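Local coordinates for protein HcgC (Methanococcus maripaludis S2, PDB 5O4J) that is a SAM-dependent C-methyltransferase that probably methylates a pyridinol precursor in the biosynthesis of the [Fe]-hydrogenase cofactor, at residues E7-T12 / S233-V238; L199-N204 / S228-S233; M186-E191 / S247-R252. One frame throughout, in Å; residues are numbered along the deposited sequence. Where two conformers were deposited one is given.

Contact 1 (E7-T12 / S233-V238); sequences ESVKTT and SSIDHV
Two central strands of the four-stranded antiparallel sheet, 10-13 and 230-234, come together at the end of the sheet where a bound pyridinol touches Val9. Lys10 and Ser234 form a hydrogen-bonded antiparallel pair. Lys10 N donates to Ser234 O at 2.6 Å, almost along the C=O axis, and Ser234 N returns a bond to Lys10 O in the carbonyl plane. Thr11 and Ser233 follow as a non-hydrogen-bonded pair.

The side chain of Val9, with CG1 anti to its backbone N, sets that methyl 3.3 Å from Ser233 OG, while CG2 meets Ile235 CD1 obliquely. Branched aliphatic groups suit this place, since Ile115 of the second subunit packs on Val9 and Ile147 of the second subunit on Ile235.

On the face carrying Lys10 and Ser234, polar groups are knitted together by water. Ser234 OG, between backbone N and carbonyl carbon (chi1 66°), donates to Asp236 O at 2.6 Å and so braces the turn after the strand. The same hydroxyl accepts from a water that also bonds Thr12 OG1 and, weakly, Lys10 O. Small hydroxyl side chains can hold such a water close to the backbone. A second water joins Thr12 OG1 to Val238 N, at the N-cap position of helix 239-251; on the other face a third links Thr11 OG1 and Ser233 OG.

Lys10 runs extended across the turn as far as CE and bends at its last torsion (chi4 -61°). Its methylenes lie along the backbone of Ile235 and Asp236, CE 3.1 Å from Ile235 O, and CE also sits over the centre of the His237 ring in a CH-pi contact, 3.8 Å from the centroid and 13° off the ring normal.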
# COMPACT_ATOMS: atom_id res chain seq x y z
N GLU A 7 -28.86 8.36 -11.94
CA GLU A 7 -28.32 9.72 -11.92
C GLU A 7 -27.75 10.10 -10.56
O GLU A 7 -27.21 11.20 -10.42
CB GLU A 7 -29.40 10.72 -12.34
CG GLU A 7 -29.76 10.60 -13.81
CD GLU A 7 -30.73 11.66 -14.27
OE1 GLU A 7 -31.00 11.73 -15.49
OE2 GLU A 7 -31.21 12.44 -13.42
N SER A 8 -27.83 9.22 -9.56
CA SER A 8 -27.19 9.48 -8.27
C SER A 8 -25.70 9.23 -8.30
O SER A 8 -25.01 9.60 -7.35
CB SER A 8 -27.80 8.61 -7.17
OG SER A 8 -29.14 9.00 -6.92
N VAL A 9 -25.18 8.58 -9.34
CA VAL A 9 -23.77 8.23 -9.40
C VAL A 9 -23.19 8.76 -10.71
O VAL A 9 -23.83 8.71 -11.76
CB VAL A 9 -23.56 6.71 -9.27
CG1 VAL A 9 -22.08 6.38 -9.27
CG2 VAL A 9 -24.20 6.22 -7.99
N LYS A 10 -21.96 9.26 -10.63
CA LYS A 10 -21.27 9.83 -11.78
C LYS A 10 -20.24 8.84 -12.30
O LYS A 10 -19.62 8.12 -11.53
CB LYS A 10 -20.55 11.13 -11.41
CG LYS A 10 -21.46 12.20 -10.81
CD LYS A 10 -20.63 13.37 -10.27
CE LYS A 10 -21.51 14.36 -9.53
NZ LYS A 10 -22.55 14.96 -10.40
N THR A 11 -20.06 8.84 -13.62
CA THR A 11 -18.99 8.09 -14.26
C THR A 11 -18.06 9.09 -14.93
O THR A 11 -18.49 9.87 -15.79
CB THR A 11 -19.53 7.11 -15.30
OG1 THR A 11 -20.39 6.18 -14.65
CG2 THR A 11 -18.37 6.37 -15.98
N THR A 12 -16.79 9.05 -14.56
CA THR A 12 -15.79 9.99 -15.04
C THR A 12 -14.67 9.22 -15.72
O THR A 12 -14.04 8.37 -15.10
CB THR A 12 -15.24 10.83 -13.89
OG1 THR A 12 -16.34 11.44 -13.19
CG2 THR A 12 -14.30 11.92 -14.42
N SER A 233 -16.15 5.66 -10.78
CA SER A 233 -17.55 5.74 -10.35
C SER A 233 -17.57 6.46 -9.00
O SER A 233 -16.89 6.04 -8.06
CB SER A 233 -18.16 4.34 -10.24
OG SER A 233 -19.51 4.39 -9.81
N SER A 234 -18.33 7.55 -8.91
CA SER A 234 -18.34 8.36 -7.69
C SER A 234 -19.67 9.09 -7.54
O SER A 234 -20.41 9.31 -8.50
CB SER A 234 -17.19 9.37 -7.70
OG SER A 234 -17.36 10.35 -8.71
N ILE A 235 -19.94 9.52 -6.30
CA ILE A 235 -21.13 10.34 -6.06
C ILE A 235 -20.88 11.77 -6.48
O ILE A 235 -21.75 12.42 -7.06
CB ILE A 235 -21.55 10.28 -4.58
CG1 ILE A 235 -21.66 8.83 -4.08
CG2 ILE A 235 -22.87 11.04 -4.37
CD1 ILE A 235 -22.64 7.97 -4.85
N ASP A 236 -19.69 12.29 -6.17
CA ASP A 236 -19.34 13.69 -6.38
C ASP A 236 -18.31 13.82 -7.49
O ASP A 236 -17.70 12.85 -7.94
CB ASP A 236 -18.82 14.30 -5.08
CG ASP A 236 -19.86 14.30 -3.98
OD1 ASP A 236 -21.07 14.40 -4.30
OD2 ASP A 236 -19.48 14.19 -2.80
N HIS A 237 -18.10 15.06 -7.91
CA HIS A 237 -17.14 15.33 -8.97
C HIS A 237 -15.73 14.98 -8.50
O HIS A 237 -15.31 15.38 -7.42
CB HIS A 237 -17.21 16.79 -9.40
CG HIS A 237 -18.50 17.15 -10.06
ND1 HIS A 237 -18.74 16.94 -11.40
CD2 HIS A 237 -19.62 17.73 -9.56
CE1 HIS A 237 -19.96 17.36 -11.70
NE2 HIS A 237 -20.51 17.84 -10.60
N VAL A 238 -15.01 14.25 -9.35
CA VAL A 238 -13.62 13.88 -9.10
C VAL A 238 -12.73 14.18 -10.30
O VAL A 238 -11.53 13.94 -10.24
CB VAL A 238 -13.51 12.39 -8.71
CG1 VAL A 238 -14.17 12.14 -7.36
CG2 VAL A 238 -14.13 11.49 -9.77
O HOH W 1 -17.02 9.70 -11.44
O HOH W 2 -20.77 4.80 -12.14
O HOH W 3 -16.22 13.80 -11.92

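Contact 2 (L199-N204 / S228-S233); sequences LYTIPN and SAITVS. With 9KH (6-carboxy methyl-4-hydroxy-2-pyridinol), chain K.
Strands 199-203 and 230-233 run antiparallel, their axes 4.8 Å apart at 168°. Ile202 and Thr231 exchange two backbone hydrogen bonds. Further along, Leu199 and Tyr200 both face Ser233 in a classic beta bulge: Leu199 N donates to Ser233 O at 2.7 Å, from above the carbonyl plane, and Tyr200 N reaches the same oxygen only weakly. Ser233 N bonds Tyr200 O almost along the C=O axis.

The Tyr200 ring, in the crowded first torsion (chi1 66°), presents a face to Ser233 CB, which lies over it, offset toward the rim, in a CH-pi contact of 3.9 Å to the centroid. Its hydroxyl bonds Glu209 of the second subunit. On the face bearing Thr201 and Ile230, their CG2 methyls meet at 3.7 Å, beta-branched groups suited to a strand packed against helix 177-193.

Asn204 closes the other end. Its ND2 gives one N-H to Thr231 OG1 at 3.0 Å, within the amide plane and nearly straight, and the other to Ser228 O, from above that carbonyl plane. An alanine here would remove both amide bonds and would probably loosen the join just beyond the strand ends, though the backbone bond from Asn204 N to Ala229 O could stay.

Leu199 CD2 packs 3.7 Å from N5 of the pyridinol, which is hydrogen-bonded by Thr179 and Ile115 of the second subunit: the bulged end of the sheet lines a pyridinol pocket at a subunit interface, probably the substrate site.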
# COMPACT_ATOMS: atom_id res chain seq x y z
N LEU A 199 -16.80 5.26 -5.49
CA LEU A 199 -17.26 3.89 -5.24
C LEU A 199 -16.22 2.88 -5.68
O LEU A 199 -15.87 1.97 -4.93
CB LEU A 199 -18.56 3.64 -6.00
CG LEU A 199 -19.83 4.34 -5.53
CD1 LEU A 199 -19.72 5.84 -5.69
CD2 LEU A 199 -21.03 3.83 -6.32
N TYR A 200 -15.75 2.99 -6.91
CA TYR A 200 -14.68 2.11 -7.38
C TYR A 200 -13.98 2.80 -8.53
O TYR A 200 -14.49 3.76 -9.11
CB TYR A 200 -15.21 0.73 -7.77
CG TYR A 200 -16.15 0.67 -8.97
CD1 TYR A 200 -15.65 0.62 -10.27
CD2 TYR A 200 -17.52 0.64 -8.80
CE1 TYR A 200 -16.50 0.56 -11.37
CE2 TYR A 200 -18.38 0.59 -9.90
CZ TYR A 200 -17.86 0.54 -11.17
OH TYR A 200 -18.70 0.47 -12.26
N THR A 201 -12.78 2.29 -8.84
CA THR A 201 -11.84 2.92 -9.76
C THR A 201 -11.31 1.86 -10.72
O THR A 201 -10.70 0.88 -10.28
CB THR A 201 -10.69 3.59 -9.01
OG1 THR A 201 -11.21 4.51 -8.05
CG2 THR A 201 -9.77 4.34 -9.97
N ILE A 202 -11.52 2.08 -12.01
CA ILE A 202 -11.18 1.10 -13.04
C ILE A 202 -9.90 1.54 -13.74
O ILE A 202 -9.90 2.59 -14.40
CB ILE A 202 -12.31 0.95 -14.07
CG1 ILE A 202 -13.58 0.41 -13.42
CG2 ILE A 202 -11.85 0.11 -15.26
CD1 ILE A 202 -13.49 -1.03 -12.95
N PRO A 203 -8.83 0.74 -13.69
CA PRO A 203 -7.73 0.95 -14.64
C PRO A 203 -8.10 0.30 -15.96
O PRO A 203 -8.43 -0.88 -16.01
CB PRO A 203 -6.55 0.23 -13.97
CG PRO A 203 -7.20 -0.88 -13.18
CD PRO A 203 -8.61 -0.44 -12.85
N ASN A 204 -8.07 1.09 -17.03
CA ASN A 204 -8.47 0.58 -18.34
C ASN A 204 -7.28 -0.13 -18.99
O ASN A 204 -6.73 0.29 -20.01
CB ASN A 204 -9.00 1.70 -19.20
CG ASN A 204 -10.35 2.16 -18.73
OD1 ASN A 204 -11.24 1.33 -18.52
ND2 ASN A 204 -10.50 3.46 -18.50
N SER A 228 -9.09 6.27 -22.42
CA SER A 228 -8.87 6.86 -21.11
C SER A 228 -8.11 5.88 -20.23
O SER A 228 -8.44 4.70 -20.17
CB SER A 228 -10.20 7.22 -20.44
OG SER A 228 -10.88 8.25 -21.12
N ALA A 229 -7.11 6.38 -19.51
CA ALA A 229 -6.35 5.51 -18.61
C ALA A 229 -7.22 4.97 -17.49
O ALA A 229 -7.07 3.82 -17.08
CB ALA A 229 -5.13 6.24 -18.04
N ILE A 230 -8.13 5.79 -16.97
CA ILE A 230 -8.90 5.44 -15.78
C ILE A 230 -10.35 5.87 -15.94
O ILE A 230 -10.63 6.95 -16.46
CB ILE A 230 -8.30 6.07 -14.51
CG1 ILE A 230 -6.91 5.48 -14.25
CG2 ILE A 230 -9.19 5.80 -13.29
CD1 ILE A 230 -6.14 6.11 -13.12
N THR A 231 -11.26 5.03 -15.45
CA THR A 231 -12.67 5.35 -15.34
C THR A 231 -13.09 5.22 -13.88
O THR A 231 -12.75 4.24 -13.22
CB THR A 231 -13.50 4.43 -16.24
OG1 THR A 231 -13.08 4.61 -17.60
CG2 THR A 231 -14.99 4.74 -16.13
N VAL A 232 -13.80 6.23 -13.37
CA VAL A 232 -14.14 6.29 -11.96
C VAL A 232 -15.66 6.35 -11.81
O VAL A 232 -16.34 7.03 -12.57
CB VAL A 232 -13.50 7.52 -11.27
CG1 VAL A 232 -13.66 7.38 -9.77
CG2 VAL A 232 -12.04 7.64 -11.66
N SER A 233 -16.15 5.66 -10.78
CA SER A 233 -17.55 5.74 -10.35
C SER A 233 -17.57 6.46 -9.00
O SER A 233 -16.89 6.04 -8.06
CB SER A 233 -18.16 4.34 -10.24
OG SER A 233 -19.51 4.39 -9.81
C2 9KH K . -25.02 0.74 -5.94
C3 9KH K . -23.73 0.24 -5.98
C4 9KH K . -22.88 0.62 -7.01
C6 9KH K . -24.57 1.97 -7.94
O1 9KH K . -25.85 0.36 -4.93
N5 9KH K . -23.31 1.47 -7.96
C7 9KH K . -25.45 1.60 -6.93
O8 9KH K . -24.96 2.82 -8.92
C9 9KH K . -23.24 -0.70 -4.91
C10 9KH K . -21.47 0.10 -7.06
C12 9KH K . -21.42 -1.33 -7.57
O13 9KH K . -20.50 -2.03 -7.13
O14 9KH K . -22.26 -1.73 -8.41

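Contact 3 (M186-E191 / S247-R252); sequences MDSCRE and SKNISR
The guanidinium of Arg190 folds back over its own helix, so that Met186 O and Asp187 N lie beneath one face, both offset toward the rim. Its NH1 meets the anti lone pair of Asp187 OD1 in a very short salt bridge of 2.4 Å, with the oxygen tilted 29° out of the guanidinium plane. The other oxygen, OD2, pairs with Arg167, so the carboxylate is shared between two arginines, which would probably favour its charged form.

The carboxylate of Glu191 takes the ammonium of Lys248 between its two oxygens. NZ is 2.9 Å from both OE1 and OE2, each using its syn lone pair. Glu191 is extended beyond CG while Lys248 bends at chi3 (70°), and the side chains cross at about a right angle. Long, flexible charged chains suit this more exposed side of the contact, where they can reach from one helix to the next.

Deeper in, Asn249 suits the buried position by offering an amide to several acceptors. Its ND2 makes a weak bond to Ser188 OG at 3.1 Å, and that hydroxyl also bonds Ile184 O within its own helix. A water takes another bond from ND2 at 2.9 Å and donates to Glu191 OE1 and Asp187 O.

Helices 177-193 and 239-251, with segment axes 9.6 Å apart, run roughly antiparallel, inclined at 144°, and are joined here by polar side chains and a bridging water.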
# COMPACT_ATOMS: atom_id res chain seq x y z
N MET A 186 -1.75 1.92 -12.04
CA MET A 186 -2.14 1.19 -10.83
C MET A 186 -1.98 2.05 -9.58
O MET A 186 -2.87 2.10 -8.72
CB MET A 186 -1.32 -0.09 -10.71
CG MET A 186 -1.64 -1.12 -11.77
SD MET A 186 -3.33 -1.74 -11.72
CE MET A 186 -3.21 -2.78 -10.27
N ASP A 187 -0.84 2.74 -9.45
CA ASP A 187 -0.64 3.60 -8.29
C ASP A 187 -1.65 4.75 -8.30
O ASP A 187 -2.17 5.14 -7.25
CB ASP A 187 0.79 4.14 -8.26
CG ASP A 187 1.80 3.14 -7.70
OD1 ASP A 187 1.36 2.12 -7.13
OD2 ASP A 187 3.02 3.37 -7.81
N SER A 188 -1.97 5.27 -9.48
CA SER A 188 -2.98 6.33 -9.57
C SER A 188 -4.34 5.82 -9.10
O SER A 188 -5.02 6.50 -8.33
CB SER A 188 -3.06 6.86 -10.99
OG SER A 188 -1.86 7.48 -11.39
N CYS A 189 -4.74 4.63 -9.54
CA CYS A 189 -6.03 4.07 -9.15
C CYS A 189 -6.15 3.94 -7.65
O CYS A 189 -7.21 4.21 -7.08
CB CYS A 189 -6.21 2.70 -9.80
SG CYS A 189 -6.65 2.79 -11.50
N ARG A 190 -5.08 3.50 -6.99
CA ARG A 190 -5.18 3.26 -5.56
C ARG A 190 -5.39 4.57 -4.81
O ARG A 190 -6.18 4.61 -3.85
CB ARG A 190 -3.93 2.50 -5.08
CG ARG A 190 -3.90 1.09 -5.69
CD ARG A 190 -2.87 0.16 -5.08
NE ARG A 190 -1.98 -0.40 -6.10
CZ ARG A 190 -0.74 0.02 -6.35
NH1 ARG A 190 -0.21 1.01 -5.63
NH2 ARG A 190 -0.03 -0.55 -7.31
N GLU A 191 -4.76 5.65 -5.27
CA GLU A 191 -4.97 6.96 -4.64
C GLU A 191 -6.33 7.55 -5.00
O GLU A 191 -7.00 8.15 -4.15
CB GLU A 191 -3.86 7.93 -5.04
CG GLU A 191 -3.95 9.24 -4.29
CD GLU A 191 -2.83 10.23 -4.61
OE1 GLU A 191 -1.82 9.85 -5.25
OE2 GLU A 191 -2.97 11.39 -4.19
N SER A 247 -1.27 12.85 -13.44
CA SER A 247 -0.15 13.69 -13.85
C SER A 247 1.00 13.60 -12.85
O SER A 247 2.16 13.54 -13.25
CB SER A 247 -0.61 15.13 -14.01
OG SER A 247 -1.43 15.26 -15.16
N LYS A 248 0.69 13.61 -11.55
CA LYS A 248 1.74 13.49 -10.54
C LYS A 248 2.50 12.18 -10.69
O LYS A 248 3.73 12.15 -10.61
CB LYS A 248 1.12 13.60 -9.14
CG LYS A 248 2.07 13.28 -7.98
CD LYS A 248 1.33 13.39 -6.65
CE LYS A 248 0.32 12.26 -6.44
NZ LYS A 248 -0.43 12.44 -5.17
N ASN A 249 1.78 11.09 -10.93
CA ASN A 249 2.47 9.81 -11.06
C ASN A 249 3.29 9.74 -12.34
O ASN A 249 4.37 9.15 -12.35
CB ASN A 249 1.47 8.67 -10.97
CG ASN A 249 1.23 8.26 -9.55
OD1 ASN A 249 2.17 7.83 -8.87
ND2 ASN A 249 0.01 8.39 -9.07
N ILE A 250 2.80 10.35 -13.43
CA ILE A 250 3.61 10.45 -14.65
C ILE A 250 4.90 11.21 -14.37
O ILE A 250 5.98 10.83 -14.84
CB ILE A 250 2.80 11.12 -15.77
CG1 ILE A 250 1.63 10.23 -16.18
CG2 ILE A 250 3.71 11.41 -16.99
CD1 ILE A 250 0.55 10.94 -16.96
N SER A 251 4.82 12.30 -13.59
CA SER A 251 5.99 13.13 -13.35
C SER A 251 7.06 12.42 -12.52
O SER A 251 8.22 12.84 -12.52
CB SER A 251 5.60 14.44 -12.65
OG SER A 251 5.28 14.22 -11.28
N ARG A 252 6.70 11.33 -11.83
CA ARG A 252 7.71 10.62 -11.04
C ARG A 252 8.71 9.88 -11.92
O ARG A 252 9.80 9.53 -11.44
CB ARG A 252 7.03 9.66 -10.07
CG ARG A 252 6.19 10.35 -9.01
CD ARG A 252 5.72 9.35 -7.97
NE ARG A 252 5.10 10.00 -6.81
CZ ARG A 252 5.77 10.62 -5.85
NH1 ARG A 252 5.11 11.17 -4.84
NH2 ARG A 252 7.10 10.71 -5.89
O HOH W 4 -0.71 7.73 -6.38

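How the contacts relate
Contact 2 is wholly buried, whereas contacts 1 and 3 are partly exposed. Contacts 1 and 2 share strand 230-234 and Ser233, one joining each edge of that strand to a neighbour, and a probable hydrogen bond from Val232 N to Thr12 O ties them together. Both reach the pyridinol pocket, contact 1 through Val9 and contact 2 through Leu199. Contact 3 lies on the helices behind the sheet, where Cys189 SG packs on Thr201, Pro203 and Ile230 of contact 2; it does not touch contact 1. Backbone bonding dominates the two sheet contacts, with water joining the hydroxyls in contact 1, while side-chain charge and amide bonds carry contact 3.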